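Local structure of restriction endonuclease (Mycobacterium sp., 4F0Q) at residues P20-F24 with W50-P54; N99-D103 with V190-D194; F292-R296 with L434-V438; F335-I339 with P450-L456. The protein cleaves DNA as a restriction endonuclease dependent on cytosine methylation, working as a tetramer and carrying magnesium in its probable catalytic domain. Residues are numbered along the deposited sequence.

In the fold
The four contacts run from one end of the elongated chain to the other. Interactions 1 and 2 lie in the N-terminal half, their centres 33 Å apart. Interactions 3 and 4 lie in the PDDEXK-type endonuclease half, centres 24 Å apart and nearest atoms about 11 Å apart; their segments alternate along the chain. Both stand back from the magnesium site of Asp334, Gln355 and Ala356: the side chains of Tyr293 and Ile336 are about 11 and 12 Å from the metal. Interaction 2, 25 Å from interaction 3 between centres, packs near the junction of the halves. Interactions 2 and 4 both touch the third subunit. Interaction 1 is 54 Å from 3 and 4 between centres.

Interaction 1: residues P20-F24 with W50-P54; sequences PRLVF and WLTSP
Build 20-24 as an extended chain that becomes strand 22-24. Residues 50-52 are the last turn of helix 48-52, which breaks at Ser53 (phi/psi -155/79) and runs into Pro54. Closest in register are Arg21 and Leu51, with CA atoms 7.4 Å apart. Arg21 points at the helix end with chi1 p and chi2 and chi3 both t, laying its guanidinium edge against the carbonyl of Leu51. Arg21 NE donates to Leu51 O at 2.9 Å and 162°; Arg21 NH2 adds a weak second bond to Leu51 O at 3.4 Å. That NH2 also makes a salt bridge to Asp225, and NH1 is hydrogen-bonded outside the two segments. Pro54 covers one face of the guanidinium, with Pro54 CD 3.4 Å from Arg21 NH2, while Arg21 CD passes 4.2 Å from Trp50 CH2. Two residues along the chain from Arg21, Val23 CB meets the same leucine, at Leu51 CD2, 3.8 Å away. Thr52 OG1 is satisfied inside its own helix by Tyr48 O, Ser53 OG by Pro60 O, and Ser53 O by Gln37. Strand 22-24 pairs with strand 218-220 through Val23 and Val219. The chemistry is that of a buried arginine at a helix C-terminus: the carbonyl of Leu51 accepts a hydrogen bond from NE, and Asp225 balances the positive charge.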
loop_
_atom_site.group_PDB
_atom_site.type_symbol
_atom_site.label_atom_id
_atom_site.label_comp_id
_atom_site.label_asym_id
_atom_site.label_seq_id
_atom_site.Cartn_x
_atom_site.Cartn_y
_atom_site.Cartn_z
ATOM N N PRO A 20 -0.899 -46.079 7.589
ATOM C CA PRO A 20 -1.289 -44.671 7.463
ATOM C C PRO A 20 -2.750 -44.514 7.055
ATOM O O PRO A 20 -3.215 -45.218 6.160
ATOM C CB PRO A 20 -0.385 -44.152 6.333
ATOM C CG PRO A 20 0.677 -45.195 6.151
ATOM C CD PRO A 20 0.032 -46.485 6.525
ATOM N N ARG A 21 -3.463 -43.602 7.711
ATOM C CA ARG A 21 -4.827 -43.274 7.311
ATOM C C ARG A 21 -4.979 -41.772 7.066
ATOM O O ARG A 21 -5.268 -40.996 7.978
ATOM C CB ARG A 21 -5.851 -43.795 8.329
ATOM C CG ARG A 21 -5.549 -43.466 9.780
ATOM C CD ARG A 21 -6.611 -44.049 10.697
ATOM N NE ARG A 21 -6.688 -43.333 11.966
ATOM C CZ ARG A 21 -5.914 -43.583 13.015
ATOM N NH1 ARG A 21 -4.994 -44.535 12.954
ATOM N NH2 ARG A 21 -6.060 -42.877 14.127
ATOM N N LEU A 22 -4.774 -41.375 5.815
ATOM C CA LEU A 22 -4.731 -39.966 5.446
ATOM C C LEU A 22 -6.118 -39.371 5.247
ATOM O O LEU A 22 -6.906 -39.863 4.438
ATOM C CB LEU A 22 -3.914 -39.785 4.166
ATOM C CG LEU A 22 -2.521 -40.418 4.142
ATOM C CD1 LEU A 22 -1.845 -40.158 2.805
ATOM C CD2 LEU A 22 -1.672 -39.897 5.288
ATOM N N VAL A 23 -6.411 -38.306 5.985
ATOM C CA VAL A 23 -7.632 -37.544 5.763
ATOM C C VAL A 23 -7.281 -36.224 5.081
ATOM O O VAL A 23 -6.382 -35.509 5.520
ATOM C CB VAL A 23 -8.416 -37.302 7.075
ATOM C CG1 VAL A 23 -7.524 -36.678 8.134
ATOM C CG2 VAL A 23 -9.643 -36.436 6.816
ATOM N N PHE A 24 -7.977 -35.918 3.992
ATOM C CA PHE A 24 -7.670 -34.726 3.212
ATOM C C PHE A 24 -8.655 -33.597 3.486
ATOM O O PHE A 24 -9.770 -33.833 3.946
ATOM C CB PHE A 24 -7.642 -35.057 1.718
ATOM C CG PHE A 24 -6.598 -36.067 1.344
ATOM C CD1 PHE A 24 -5.311 -35.667 1.024
ATOM C CD2 PHE A 24 -6.901 -37.418 1.318
ATOM C CE1 PHE A 24 -4.347 -36.595 0.681
ATOM C CE2 PHE A 24 -5.941 -38.352 0.977
ATOM C CZ PHE A 24 -4.662 -37.939 0.657
ATOM N N TRP A 50 -13.966 -44.160 13.582
ATOM C CA TRP A 50 -12.883 -45.059 13.208
ATOM C C TRP A 50 -11.642 -44.266 12.821
ATOM O O TRP A 50 -10.524 -44.627 13.186
ATOM C CB TRP A 50 -13.288 -45.968 12.050
ATOM C CG TRP A 50 -12.118 -46.703 11.475
ATOM C CD1 TRP A 50 -11.582 -47.871 11.928
ATOM C CD2 TRP A 50 -11.323 -46.304 10.352
ATOM N NE1 TRP A 50 -10.508 -48.231 11.153
ATOM C CE2 TRP A 50 -10.326 -47.285 10.179
ATOM C CE3 TRP A 50 -11.358 -45.216 9.475
ATOM C CZ2 TRP A 50 -9.376 -47.211 9.162
ATOM C CZ3 TRP A 50 -10.413 -45.144 8.467
ATOM C CH2 TRP A 50 -9.436 -46.135 8.320
ATOM N N LEU A 51 -11.850 -43.188 12.074
ATOM C CA LEU A 51 -10.750 -42.367 11.587
ATOM C C LEU A 51 -10.029 -41.664 12.734
ATOM O O LEU A 51 -8.807 -41.525 12.716
ATOM C CB LEU A 51 -11.265 -41.342 10.572
ATOM C CG LEU A 51 -10.232 -40.447 9.884
ATOM C CD1 LEU A 51 -9.216 -41.283 9.118
ATOM C CD2 LEU A 51 -10.921 -39.455 8.959
ATOM N N THR A 52 -10.791 -41.233 13.734
ATOM C CA THR A 52 -10.227 -40.494 14.860
ATOM C C THR A 52 -9.768 -41.410 15.991
ATOM O O THR A 52 -8.847 -41.073 16.737
ATOM C CB THR A 52 -11.230 -39.470 15.422
ATOM O OG1 THR A 52 -12.437 -40.140 15.807
ATOM C CG2 THR A 52 -11.551 -38.419 14.377
ATOM N N SER A 53 -10.413 -42.563 16.120
ATOM C CA SER A 53 -10.077 -43.508 17.177
ATOM C C SER A 53 -10.456 -44.933 16.795
ATOM O O SER A 53 -11.477 -45.444 17.251
ATOM C CB SER A 53 -10.779 -43.121 18.479
ATOM O OG SER A 53 -10.463 -44.032 19.516
ATOM N N PRO A 54 -9.624 -45.582 15.965
ATOM C CA PRO A 54 -9.899 -46.940 15.479
ATOM C C PRO A 54 -10.007 -47.951 16.618
ATOM O O PRO A 54 -9.337 -47.800 17.640
ATOM C CB PRO A 54 -8.682 -47.249 14.600
ATOM C CG PRO A 54 -7.615 -46.332 15.088
ATOM C CD PRO A 54 -8.321 -45.082 15.498
#

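Interaction 2: residues N99-D103 with V190-D194; sequences NPWHD and VVQRD
Within the AspBHI N-terminal family region (PUA clan), 99-103 is an irregular loop against the end of the long strand 175-193; CA atoms pair Asn99 with Asp194 (7.3 Å) and Trp101 with Gln192 (7.0 Å). Asn99, chi1 t, forms an Asx turn: its OD1 takes a weak bond from Trp101 N at 3.2 Å. Water 1 links Asn99 OD1 (2.7 Å) to Arg193 O (3.1 Å), and Asn99 O accepts from His102 ND1 at 2.9 Å. After Pro100, Trp101 (chi1 m, chi2 -90°) lays its indole along the strand. Gln192 CG makes a CH-pi contact over the five-membered ring, 3.7 Å from its centroid, and Trp101 CZ3 lies 3.4 Å from Arg193 N. Water 2 accepts from Gln192 NE2 at 2.7 Å. His102 faces away; Asp103 bonds Ser89 and Phe115. Asn203 of strand 200-210 holds Gln192 OE1, Phe115 of strand 111-115 meets the indole at about 90°, and Gln423 and Ala424 bring helix 411-425, from the C-terminal part of the chain, against Trp101.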
loop_
_atom_site.group_PDB
_atom_site.type_symbol
_atom_site.label_atom_id
_atom_site.label_comp_id
_atom_site.label_asym_id
_atom_site.label_seq_id
_atom_site.Cartn_x
_atom_site.Cartn_y
_atom_site.Cartn_z
ATOM N N ASN A 99 -26.557 -14.420 12.249
ATOM C CA ASN A 99 -25.618 -13.994 13.280
ATOM C C ASN A 99 -24.361 -13.386 12.667
ATOM O O ASN A 99 -23.602 -14.077 11.987
ATOM C CB ASN A 99 -25.248 -15.170 14.187
ATOM C CG ASN A 99 -24.298 -14.774 15.304
ATOM O OD1 ASN A 99 -24.224 -13.608 15.690
ATOM N ND2 ASN A 99 -23.567 -15.751 15.830
ATOM N N PRO A 100 -24.140 -12.084 12.906
ATOM C CA PRO A 100 -22.990 -11.350 12.362
ATOM C C PRO A 100 -21.656 -11.903 12.854
ATOM O O PRO A 100 -20.621 -11.645 12.239
ATOM C CB PRO A 100 -23.197 -9.929 12.899
ATOM C CG PRO A 100 -24.656 -9.840 13.195
ATOM C CD PRO A 100 -25.039 -11.205 13.672
ATOM N N TRP A 101 -21.682 -12.651 13.952
ATOM C CA TRP A 101 -20.465 -13.236 14.503
ATOM C C TRP A 101 -20.411 -14.742 14.270
ATOM O O TRP A 101 -20.103 -15.512 15.179
ATOM C CB TRP A 101 -20.340 -12.913 15.992
ATOM C CG TRP A 101 -20.134 -11.455 16.262
ATOM C CD1 TRP A 101 -18.941 -10.800 16.356
ATOM C CD2 TRP A 101 -21.152 -10.466 16.463
ATOM N NE1 TRP A 101 -19.153 -9.466 16.606
ATOM C CE2 TRP A 101 -20.502 -9.235 16.677
ATOM C CE3 TRP A 101 -22.549 -10.504 16.485
ATOM C CZ2 TRP A 101 -21.199 -8.053 16.910
ATOM C CZ3 TRP A 101 -23.241 -9.328 16.716
ATOM C CH2 TRP A 101 -22.565 -8.120 16.925
ATOM N N HIS A 102 -20.716 -15.153 13.045
ATOM C CA HIS A 102 -20.618 -16.553 12.661
ATOM C C HIS A 102 -19.180 -16.870 12.274
ATOM O O HIS A 102 -18.404 -15.968 11.960
ATOM C CB HIS A 102 -21.554 -16.850 11.488
ATOM C CG HIS A 102 -21.218 -16.090 10.243
ATOM N ND1 HIS A 102 -21.714 -14.831 9.981
ATOM C CD2 HIS A 102 -20.434 -16.412 9.187
ATOM C CE1 HIS A 102 -21.252 -14.411 8.817
ATOM N NE2 HIS A 102 -20.472 -15.351 8.315
ATOM N N ASP A 103 -18.829 -18.152 12.299
ATOM C CA ASP A 103 -17.482 -18.577 11.935
ATOM C C ASP A 103 -17.207 -18.302 10.461
ATOM O O ASP A 103 -18.027 -18.618 9.598
ATOM C CB ASP A 103 -17.285 -20.063 12.237
ATOM C CG ASP A 103 -17.531 -20.398 13.694
ATOM O OD1 ASP A 103 -17.380 -19.497 14.547
ATOM O OD2 ASP A 103 -17.875 -21.563 13.988
ATOM N N VAL A 190 -13.999 -9.841 22.360
ATOM C CA VAL A 190 -15.017 -9.284 21.479
ATOM C C VAL A 190 -16.350 -9.188 22.216
ATOM O O VAL A 190 -16.575 -9.898 23.192
ATOM C CB VAL A 190 -15.170 -10.128 20.191
ATOM C CG1 VAL A 190 -15.918 -11.422 20.479
ATOM C CG2 VAL A 190 -15.870 -9.330 19.097
ATOM N N VAL A 191 -17.220 -8.289 21.771
ATOM C CA VAL A 191 -18.566 -8.203 22.323
ATOM C C VAL A 191 -19.588 -8.478 21.228
ATOM O O VAL A 191 -19.575 -7.837 20.177
ATOM C CB VAL A 191 -18.844 -6.832 22.968
ATOM C CG1 VAL A 191 -20.292 -6.746 23.425
ATOM C CG2 VAL A 191 -17.902 -6.598 24.139
ATOM N N GLN A 192 -20.465 -9.444 21.476
ATOM C CA GLN A 192 -21.456 -9.848 20.491
ATOM C C GLN A 192 -22.867 -9.528 20.963
ATOM O O GLN A 192 -23.093 -9.255 22.142
ATOM C CB GLN A 192 -21.337 -11.345 20.201
ATOM C CG GLN A 192 -19.937 -11.794 19.834
ATOM C CD GLN A 192 -19.866 -13.272 19.516
ATOM O OE1 GLN A 192 -18.800 -13.882 19.581
ATOM N NE2 GLN A 192 -21.005 -13.856 19.165
ATOM N N ARG A 193 -23.812 -9.567 20.029
ATOM C CA ARG A 193 -25.213 -9.317 20.335
ATOM C C ARG A 193 -26.097 -10.365 19.669
ATOM O O ARG A 193 -25.939 -10.657 18.484
ATOM C CB ARG A 193 -25.620 -7.917 19.867
ATOM C CG ARG A 193 -27.056 -7.547 20.199
ATOM C CD ARG A 193 -27.425 -6.178 19.651
ATOM N NE ARG A 193 -28.798 -5.814 19.987
ATOM C CZ ARG A 193 -29.858 -6.142 19.255
ATOM N NH1 ARG A 193 -29.706 -6.844 18.140
ATOM N NH2 ARG A 193 -31.073 -5.769 19.638
ATOM N N ASP A 194 -27.017 -10.937 20.439
ATOM C CA ASP A 194 -27.986 -11.881 19.898
ATOM C C ASP A 194 -29.134 -11.095 19.277
ATOM O O ASP A 194 -29.884 -10.426 19.985
ATOM C CB ASP A 194 -28.509 -12.803 21.004
ATOM C CG ASP A 194 -29.239 -14.023 20.462
ATOM O OD1 ASP A 194 -29.779 -13.961 19.338
ATOM O OD2 ASP A 194 -29.274 -15.052 21.169
HETATM O O HOH W 1 -24.216 -13.271 18.344
HETATM O O HOH W 2 -20.658 -16.455 18.430
#

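Interaction 3: residues F292-R296 with L434-V438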
loop_
_atom_site.group_PDB
_atom_site.type_symbol
_atom_site.label_atom_id
_atom_site.label_comp_id
_atom_site.label_asym_id
_atom_site.label_seq_id
_atom_site.Cartn_x
_atom_site.Cartn_y
_atom_site.Cartn_z
ATOM N N PHE A 292 -32.865 2.960 0.152
ATOM C CA PHE A 292 -32.651 4.153 0.963
ATOM C C PHE A 292 -31.706 5.134 0.278
ATOM O O PHE A 292 -32.017 6.317 0.139
ATOM C CB PHE A 292 -32.104 3.776 2.341
ATOM C CG PHE A 292 -31.986 4.939 3.286
ATOM C CD1 PHE A 292 -33.097 5.410 3.966
ATOM C CD2 PHE A 292 -30.765 5.558 3.498
ATOM C CE1 PHE A 292 -32.993 6.478 4.835
ATOM C CE2 PHE A 292 -30.655 6.625 4.367
ATOM C CZ PHE A 292 -31.771 7.085 5.037
ATOM N N TYR A 293 -30.552 4.633 -0.152
ATOM C CA TYR A 293 -29.519 5.479 -0.739
ATOM C C TYR A 293 -29.638 5.609 -2.252
ATOM O O TYR A 293 -28.686 6.011 -2.921
ATOM C CB TYR A 293 -28.130 4.956 -0.372
ATOM C CG TYR A 293 -27.801 5.073 1.097
ATOM C CD1 TYR A 293 -27.449 6.295 1.654
ATOM C CD2 TYR A 293 -27.838 3.962 1.926
ATOM C CE1 TYR A 293 -27.145 6.407 2.996
ATOM C CE2 TYR A 293 -27.538 4.065 3.267
ATOM C CZ TYR A 293 -27.189 5.286 3.797
ATOM O OH TYR A 293 -26.887 5.384 5.136
ATOM N N ASP A 294 -30.805 5.268 -2.789
ATOM C CA ASP A 294 -31.048 5.403 -4.219
ATOM C C ASP A 294 -31.067 6.876 -4.605
ATOM O O ASP A 294 -30.644 7.249 -5.699
ATOM C CB ASP A 294 -32.370 4.739 -4.605
ATOM C CG ASP A 294 -32.551 4.632 -6.104
ATOM O OD1 ASP A 294 -31.531 4.616 -6.824
ATOM O OD2 ASP A 294 -33.710 4.560 -6.562
ATOM N N GLY A 295 -31.556 7.710 -3.692
ATOM C CA GLY A 295 -31.599 9.145 -3.907
ATOM C C GLY A 295 -30.732 9.895 -2.915
ATOM O O GLY A 295 -30.849 11.111 -2.768
ATOM N N ARG A 296 -29.858 9.163 -2.231
ATOM C CA ARG A 296 -28.944 9.756 -1.260
ATOM C C ARG A 296 -27.502 9.364 -1.570
ATOM O O ARG A 296 -26.970 8.406 -1.007
ATOM C CB ARG A 296 -29.322 9.330 0.158
ATOM C CG ARG A 296 -30.720 9.757 0.575
ATOM C CD ARG A 296 -31.055 9.274 1.975
ATOM N NE ARG A 296 -32.353 9.767 2.426
ATOM C CZ ARG A 296 -33.506 9.139 2.216
ATOM N NH1 ARG A 296 -33.526 7.988 1.561
ATOM N NH2 ARG A 296 -34.639 9.663 2.664
ATOM N N LEU A 434 -28.271 4.780 9.314
ATOM C CA LEU A 434 -28.682 5.458 8.084
ATOM C C LEU A 434 -28.942 6.949 8.315
ATOM O O LEU A 434 -28.448 7.802 7.570
ATOM C CB LEU A 434 -29.915 4.788 7.468
ATOM C CG LEU A 434 -29.815 3.296 7.130
ATOM C CD1 LEU A 434 -30.937 2.880 6.188
ATOM C CD2 LEU A 434 -28.456 2.938 6.545
ATOM N N ALA A 435 -29.709 7.254 9.358
ATOM C CA ALA A 435 -30.013 8.633 9.721
ATOM C C ALA A 435 -28.752 9.381 10.129
ATOM O O ALA A 435 -28.635 10.584 9.897
ATOM C CB ALA A 435 -31.043 8.679 10.839
ATOM N N SER A 436 -27.813 8.666 10.743
ATOM C CA SER A 436 -26.512 9.248 11.051
ATOM C C SER A 436 -25.818 9.694 9.767
ATOM O O SER A 436 -25.311 10.815 9.680
ATOM C CB SER A 436 -25.636 8.248 11.806
ATOM O OG SER A 436 -24.337 8.769 12.020
ATOM N N THR A 437 -25.811 8.814 8.769
ATOM C CA THR A 437 -25.181 9.120 7.486
ATOM C C THR A 437 -25.868 10.280 6.770
ATOM O O THR A 437 -25.209 11.102 6.130
ATOM C CB THR A 437 -25.150 7.894 6.549
ATOM O OG1 THR A 437 -26.488 7.472 6.259
ATOM C CG2 THR A 437 -24.382 6.748 7.195
ATOM N N VAL A 438 -27.193 10.342 6.876
ATOM C CA VAL A 438 -27.950 11.425 6.253
ATOM C C VAL A 438 -27.682 12.764 6.940
ATOM O O VAL A 438 -27.556 13.799 6.283
ATOM C CB VAL A 438 -29.466 11.131 6.259
ATOM C CG1 VAL A 438 -30.258 12.343 5.791
ATOM C CG2 VAL A 438 -29.771 9.933 5.385
#
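This is a mainly apolar packing contact, closed by one very short hydroxyl bond, between the bend joining helices 281-292 and 297-314 and one face of helix 430-440, in the part of the chain that carries the PDDEXK-type endonuclease fold. Segment 434-438 is helical throughout, and Leu434, Thr437 and Val438 provide its contacts. Phe292 lies across the helix: Leu434 CB is over its ring face, 3.7 Å from Phe292 CE2, and Leu434 CD1 makes a CH-pi contact 3.9 Å from the ring centroid. At the ring edge Val438 CG2 comes within 3.5 Å of Phe292 CZ, and the same methyl meets Arg296 CD at 3.7 Å. Arg296, at the N-cap position of helix 297-314, reaches back over the bend, its NH1 donating to Phe292 O at 2.7 Å and so bracing the turn between the two helices. Leu303 of helix 297-314 touches both Tyr293 and Thr437, so that helix itself also lines the contact. The magnesium ion is about 11 Å from the Tyr293 side chain. Tyr293 OH donates to Thr437 OG1 at only 2.4 Å, and Thr437 OG1 passes a bond on to Leu434 O, also at 2.4 Å.

Interaction 4: residues F335-I339 with P450-L456; sequences FIGRI and PEEVISL
The C-terminal tail lies on strand 335-339 with CA pairs Ile336-Pro450 (6.2 Å) and Arg338-Val453 (6.5 Å). Pro450 opens it, its CB 3.8 Å from Ile336 CD1, and Pro450 O receives Val453 N at 2.9 Å. Residues 451-455 form a 3-10 segment. Glu451 and Glu452 face away, Glu451 salt-bridging to Arg378. Val453 (chi1 85°) points at the strand: its CB is 3.8 Å from Ile336 CG2 and its CG1 3.6 Å from Gly337 O. Arg338, chi1 and chi2 t and chi3 p, follows the tail, CD 3.4 Å from Val453 O. Ile454 O comes within 2.5 Å of Arg338 NH1, but at an angle too poor for a hydrogen bond. At the terminal Leu456, water 3 bridges Leu456 O and Arg338 NH2, 2.8 Å from each. Phe335 and Ile339, on the strand's other face, meet helix 297-314. A mixed sheet with helix on one face and the chain's end on the other, its strand 335-342 following metal-binding Asp334, fits the PDDEXK endonuclease core.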
loop_
_atom_site.group_PDB
_atom_site.type_symbol
_atom_site.label_atom_id
_atom_site.label_comp_id
_atom_site.label_asym_id
_atom_site.label_seq_id
_atom_site.Cartn_x
_atom_site.Cartn_y
_atom_site.Cartn_z
ATOM N N PHE A 335 -14.267 9.706 -1.133
ATOM C CA PHE A 335 -13.747 9.941 0.212
ATOM C C PHE A 335 -12.271 9.579 0.364
ATOM O O PHE A 335 -11.718 8.819 -0.429
ATOM C CB PHE A 335 -14.598 9.231 1.274
ATOM C CG PHE A 335 -14.664 7.737 1.113
ATOM C CD1 PHE A 335 -15.669 7.153 0.359
ATOM C CD2 PHE A 335 -13.739 6.916 1.736
ATOM C CE1 PHE A 335 -15.740 5.779 0.216
ATOM C CE2 PHE A 335 -13.804 5.542 1.596
ATOM C CZ PHE A 335 -14.807 4.973 0.835
ATOM N N ILE A 336 -11.644 10.143 1.392
ATOM C CA ILE A 336 -10.227 9.934 1.655
ATOM C C ILE A 336 -10.019 9.404 3.070
ATOM O O ILE A 336 -10.667 9.861 4.013
ATOM C CB ILE A 336 -9.429 11.248 1.479
ATOM C CG1 ILE A 336 -9.557 11.764 0.046
ATOM C CG2 ILE A 336 -7.961 11.047 1.825
ATOM C CD1 ILE A 336 -8.927 10.856 -0.984
ATOM N N GLY A 337 -9.127 8.425 3.200
ATOM C CA GLY A 337 -8.732 7.889 4.490
ATOM C C GLY A 337 -7.240 7.612 4.512
ATOM O O GLY A 337 -6.521 7.998 3.590
ATOM N N ARG A 338 -6.767 6.940 5.556
ATOM C CA ARG A 338 -5.341 6.648 5.677
ATOM C C ARG A 338 -5.076 5.404 6.517
ATOM O O ARG A 338 -5.718 5.191 7.546
ATOM C CB ARG A 338 -4.600 7.844 6.280
ATOM C CG ARG A 338 -3.087 7.703 6.270
ATOM C CD ARG A 338 -2.417 8.805 7.074
ATOM N NE ARG A 338 -2.668 8.665 8.506
ATOM C CZ ARG A 338 -2.142 9.454 9.437
ATOM N NH1 ARG A 338 -1.332 10.445 9.090
ATOM N NH2 ARG A 338 -2.424 9.252 10.716
ATOM N N ILE A 339 -4.126 4.588 6.076
ATOM C CA ILE A 339 -3.717 3.416 6.840
ATOM C C ILE A 339 -2.254 3.537 7.248
ATOM O O ILE A 339 -1.403 3.872 6.430
ATOM C CB ILE A 339 -3.909 2.115 6.036
ATOM C CG1 ILE A 339 -5.371 1.950 5.621
ATOM C CG2 ILE A 339 -3.449 0.908 6.842
ATOM C CD1 ILE A 339 -5.627 0.707 4.810
ATOM N N PRO A 450 -5.788 14.878 -1.102
ATOM C CA PRO A 450 -5.681 13.552 -0.483
ATOM C C PRO A 450 -4.399 13.405 0.334
ATOM O O PRO A 450 -4.431 12.849 1.430
ATOM C CB PRO A 450 -5.651 12.610 -1.688
ATOM C CG PRO A 450 -6.401 13.340 -2.743
ATOM C CD PRO A 450 -6.059 14.790 -2.549
ATOM N N GLU A 451 -3.293 13.917 -0.200
ATOM C CA GLU A 451 -1.997 13.865 0.471
ATOM C C GLU A 451 -2.066 14.422 1.892
ATOM O O GLU A 451 -1.454 13.879 2.818
ATOM C CB GLU A 451 -0.950 14.639 -0.339
ATOM C CG GLU A 451 -0.684 14.089 -1.739
ATOM C CD GLU A 451 -1.730 14.509 -2.760
ATOM O OE1 GLU A 451 -2.708 15.183 -2.376
ATOM O OE2 GLU A 451 -1.570 14.168 -3.951
ATOM N N GLU A 452 -2.837 15.492 2.063
ATOM C CA GLU A 452 -2.985 16.148 3.359
ATOM C C GLU A 452 -3.498 15.206 4.453
ATOM O O GLU A 452 -3.392 15.517 5.640
ATOM C CB GLU A 452 -3.897 17.374 3.240
ATOM C CG GLU A 452 -3.384 18.437 2.276
ATOM C CD GLU A 452 -4.316 19.634 2.160
ATOM O OE1 GLU A 452 -4.746 20.167 3.206
ATOM O OE2 GLU A 452 -4.621 20.043 1.020
ATOM N N VAL A 453 -4.036 14.054 4.055
ATOM C CA VAL A 453 -4.516 13.067 5.020
ATOM C C VAL A 453 -3.370 12.533 5.880
ATOM O O VAL A 453 -3.597 11.946 6.938
ATOM C CB VAL A 453 -5.251 11.892 4.334
ATOM C CG1 VAL A 453 -4.261 10.832 3.872
ATOM C CG2 VAL A 453 -6.278 11.281 5.275
ATOM N N ILE A 454 -2.137 12.743 5.424
ATOM C CA ILE A 454 -0.968 12.349 6.202
ATOM C C ILE A 454 -0.866 13.190 7.476
ATOM O O ILE A 454 -0.378 12.723 8.507
ATOM C CB ILE A 454 0.328 12.468 5.367
ATOM C CG1 ILE A 454 0.250 11.557 4.142
ATOM C CG2 ILE A 454 1.550 12.113 6.199
ATOM C CD1 ILE A 454 1.471 11.625 3.251
ATOM N N SER A 455 -1.360 14.423 7.409
ATOM C CA SER A 455 -1.284 15.341 8.543
ATOM C C SER A 455 -2.320 15.044 9.627
ATOM O O SER A 455 -2.361 15.719 10.656
ATOM C CB SER A 455 -1.417 16.791 8.071
ATOM O OG SER A 455 -0.359 17.140 7.196
ATOM N N LEU A 456 -3.158 14.039 9.395
ATOM C CA LEU A 456 -4.149 13.636 10.385
ATOM C C LEU A 456 -3.541 12.695 11.419
ATOM O O LEU A 456 -4.196 12.315 12.389
ATOM C CB LEU A 456 -5.351 12.969 9.713
ATOM C CG LEU A 456 -6.200 13.842 8.790
ATOM C CD1 LEU A 456 -7.440 13.087 8.345
ATOM C CD2 LEU A 456 -6.578 15.142 9.478
HETATM O O HOH W 3 -2.390 10.388 13.279
#